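Phosphorylated carbohydrates phosphatase TM_1254 (Thermotoga maritima msb8, PDB 3KBB) removes phosphate from phosphorylated sugars such as erythrose 4-phosphate, fructose 6-phosphate and mannose 6-phosphate, using a divalent metal ion, best of all cobalt. Local coordinates at residues M1-I5 / V149-V155. Numbering follows the deposited sequence.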
HETATM    1  N   MSE A   1       6.689 -14.312  19.190  1.00 27.71           N
HETATM    2  CA  MSE A   1       6.498 -13.047  18.416  1.00 26.21           C
HETATM    3  C   MSE A   1       5.406 -12.284  19.153  1.00 25.97           C
HETATM    4  O   MSE A   1       4.509 -12.901  19.756  1.00 26.72           O
HETATM    5  CB  MSE A   1       6.063 -13.390  17.006  1.00 27.33           C
HETATM    6  CG  MSE A   1       6.478 -12.395  15.934  1.00 28.01           C
HETATM    7 SE   MSE A   1       8.359 -12.162  15.727  1.00 31.69          SE
HETATM    8  CE  MSE A   1       8.724 -13.918  14.834  1.00 31.93           C
ATOM      9  N   GLU A   2       5.456 -10.957  19.111  1.00 24.19           N
ATOM     10  CA  GLU A   2       4.472 -10.171  19.837  1.00 22.72           C
ATOM     11  C   GLU A   2       3.589  -9.348  18.927  1.00 22.10           C
ATOM     12  O   GLU A   2       2.479  -8.961  19.310  1.00 22.13           O
ATOM     13  CB  GLU A   2       5.150  -9.301  20.887  1.00 24.03           C
ATOM     14  CG  GLU A   2       5.687 -10.152  22.047  1.00 26.58           C
ATOM     15  CD  GLU A   2       6.204  -9.354  23.229  0.50 28.37           C
ATOM     16  OE1 GLU A   2       6.032  -8.116  23.256  0.50 27.33           O
ATOM     17  OE2 GLU A   2       6.784  -9.986  24.150  0.50 28.69           O
ATOM     18  N   ALA A   3       4.068  -9.085  17.711  1.00 19.53           N
ATOM     19  CA  ALA A   3       3.226  -8.386  16.761  1.00 18.97           C
ATOM     20  C   ALA A   3       3.590  -8.700  15.317  1.00 17.82           C
ATOM     21  O   ALA A   3       4.718  -9.086  15.006  1.00 16.73           O
ATOM     22  CB  ALA A   3       3.291  -6.869  16.983  1.00 18.10           C
ATOM     23  N   VAL A   4       2.591  -8.526  14.459  1.00 16.88           N
ATOM     24  CA  VAL A   4       2.788  -8.609  13.014  1.00 17.10           C
ATOM     25  C   VAL A   4       2.288  -7.294  12.393  1.00 17.86           C
ATOM     26  O   VAL A   4       1.184  -6.825  12.717  1.00 18.39           O
ATOM     27  CB  VAL A   4       2.021  -9.804  12.407  1.00 18.30           C
ATOM     28  CG1 VAL A   4       2.198  -9.866  10.884  1.00 17.78           C
ATOM     29  CG2 VAL A   4       2.506 -11.142  13.020  1.00 19.32           C
ATOM     30  N   ILE A   5       3.140  -6.661  11.583  1.00 16.56           N
ATOM     31  CA  ILE A   5       2.829  -5.382  10.971  1.00 15.61           C
ATOM     32  C   ILE A   5       2.677  -5.529   9.446  1.00 16.84           C
ATOM     33  O   ILE A   5       3.545  -6.114   8.795  1.00 16.94           O
ATOM     34  CB  ILE A   5       3.953  -4.350  11.263  1.00 16.70           C
ATOM     35  CG1 ILE A   5       4.273  -4.253  12.787  1.00 15.65           C
ATOM     36  CG2 ILE A   5       3.536  -3.011  10.680  1.00 15.72           C
ATOM     37  CD1 ILE A   5       5.611  -3.533  13.105  1.00 17.32           C
ATOM     38  N   VAL A 149       4.651   2.886  14.947  1.00 16.98           N
ATOM     39  CA  VAL A 149       3.934   1.596  15.067  1.00 17.12           C
ATOM     40  C   VAL A 149       4.436   0.825  16.293  1.00 18.12           C
ATOM     41  O   VAL A 149       3.598   0.303  17.070  1.00 18.24           O
ATOM     42  CB  VAL A 149       4.074   0.699  13.792  1.00 16.48           C
ATOM     43  CG1 VAL A 149       3.398  -0.696  14.026  1.00 18.98           C
ATOM     44  CG2 VAL A 149       3.388   1.382  12.603  1.00 19.48           C
ATOM     45  N   LEU A 150       5.770   0.740  16.454  1.00 17.71           N
ATOM     46  CA  LEU A 150       6.393   0.051  17.598  1.00 17.86           C
ATOM     47  C   LEU A 150       5.971   0.699  18.917  1.00 18.98           C
ATOM     48  O   LEU A 150       5.666   0.012  19.879  1.00 18.13           O
ATOM     49  CB  LEU A 150       7.905  -0.001  17.482  1.00 18.39           C
ATOM     50  CG  LEU A 150       8.453  -0.812  16.294  1.00 17.66           C
ATOM     51  CD1 LEU A 150       9.950  -0.607  16.163  1.00 20.09           C
ATOM     52  CD2 LEU A 150       8.094  -2.281  16.614  1.00 17.92           C
ATOM     53  N   GLU A 151       5.934   2.032  18.912  1.00 19.20           N
ATOM     54  CA  GLU A 151       5.514   2.803  20.093  1.00 20.41           C
ATOM     55  C   GLU A 151       4.106   2.503  20.500  1.00 20.30           C
ATOM     56  O   GLU A 151       3.848   2.243  21.686  1.00 21.70           O
ATOM     57  CB  GLU A 151       5.691   4.291  19.855  1.00 20.26           C
ATOM     58  CG  GLU A 151       5.368   5.129  21.125  1.00 25.05           C
ATOM     59  CD  GLU A 151       5.869   6.532  21.005  1.00 32.50           C
ATOM     60  OE1 GLU A 151       5.586   7.157  19.962  1.00 30.31           O
ATOM     61  OE2 GLU A 151       6.557   6.990  21.949  1.00 38.70           O
ATOM     62  N   ARG A 152       3.179   2.574  19.543  1.00 20.20           N
ATOM     63  CA  ARG A 152       1.787   2.353  19.801  1.00 21.33           C
ATOM     64  C   ARG A 152       1.506   0.885  20.188  1.00 21.44           C
ATOM     65  O   ARG A 152       0.616   0.617  20.986  1.00 22.66           O
ATOM     66  CB  ARG A 152       0.925   2.760  18.608  1.00 21.16           C
ATOM     67  CG  ARG A 152       0.888   4.315  18.365  1.00 20.53           C
ATOM     68  CD  ARG A 152      -0.177   4.723  17.302  1.00 24.70           C
ATOM     69  NE  ARG A 152      -0.081   6.164  17.019  1.00 26.14           N
ATOM     70  CZ  ARG A 152      -0.598   6.824  15.965  1.00 28.58           C
ATOM     71  NH1 ARG A 152      -1.331   6.225  15.027  1.00 26.73           N
ATOM     72  NH2 ARG A 152      -0.409   8.134  15.887  1.00 29.34           N
ATOM     73  N   LEU A 153       2.266  -0.057  19.624  1.00 20.03           N
ATOM     74  CA  LEU A 153       2.125  -1.472  20.000  1.00 20.71           C
ATOM     75  C   LEU A 153       2.766  -1.796  21.373  1.00 21.50           C
ATOM     76  O   LEU A 153       2.428  -2.819  22.008  1.00 22.20           O
ATOM     77  CB  LEU A 153       2.866  -2.324  18.963  1.00 18.97           C
ATOM     78  CG  LEU A 153       2.270  -2.517  17.580  1.00 18.93           C
ATOM     79  CD1 LEU A 153       3.353  -3.115  16.694  1.00 19.07           C
ATOM     80  CD2 LEU A 153       1.076  -3.495  17.685  1.00 19.87           C
ATOM     81  N   ASN A 154       3.689  -0.938  21.784  1.00 20.93           N
ATOM     82  CA  ASN A 154       4.560  -1.170  22.927  1.00 22.33           C
ATOM     83  C   ASN A 154       5.276  -2.529  22.849  1.00 22.97           C
ATOM     84  O   ASN A 154       5.177  -3.394  23.763  1.00 22.59           O
ATOM     85  CB  ASN A 154       3.740  -1.022  24.219  1.00 24.31           C
ATOM     86  CG  ASN A 154       4.582  -1.059  25.448  1.00 24.64           C
ATOM     87  OD1 ASN A 154       5.743  -0.657  25.450  1.00 28.08           O
ATOM     88  ND2 ASN A 154       3.988  -1.545  26.533  1.00 31.40           N
ATOM     89  N   VAL A 155       5.961  -2.741  21.723  1.00 22.22           N
ATOM     90  CA  VAL A 155       6.737  -3.969  21.485  1.00 22.80           C
ATOM     91  C   VAL A 155       8.127  -3.634  20.938  1.00 22.18           C
ATOM     92  O   VAL A 155       8.340  -2.587  20.304  1.00 22.45           O
ATOM     93  CB  VAL A 155       5.990  -4.999  20.544  1.00 23.35           C
ATOM     94  CG1 VAL A 155       4.582  -5.264  21.012  1.00 21.16           C
ATOM     95  CG2 VAL A 155       5.947  -4.473  19.118  1.00 25.24           C
TER
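Apolar helix-on-sheet packing joins the first strand of the HAD-like, Rossmann-type core, 3-7, to helix 144-153, the beta-alpha-beta crossover from strand 129-131 to strand 160-164, which neighbours strand 3-7. Strand 3-5 and helix 149-153 run roughly antiparallel, at 147° with axes 10.7 Å apart. A3 and I5 point at the helix, while V4, between them, turns to the other face. A3 is small enough to let L153 come close, CB to CD1 at 3.8 Å; I5, longer, reaches V149, CD1 to CG1 at 3.7 Å. Branched, apolar V149 and L153 suit this buried layer. Just past the helix end N154 takes a positive phi, and V155 turns back over E2 and A3, its CG1 3.9 Å from OE1 of E2. That end is partly exposed, so a carboxylate is tolerated; its OE2 makes a long, weak ion pair with K159. No hydrogen bond links the segments: E2, A3 and V4 bond through their backbone to K102, K159 and V161. This contact therefore rests on hydrophobic burial, reaching I5, two residues before D7, the probable nucleophile.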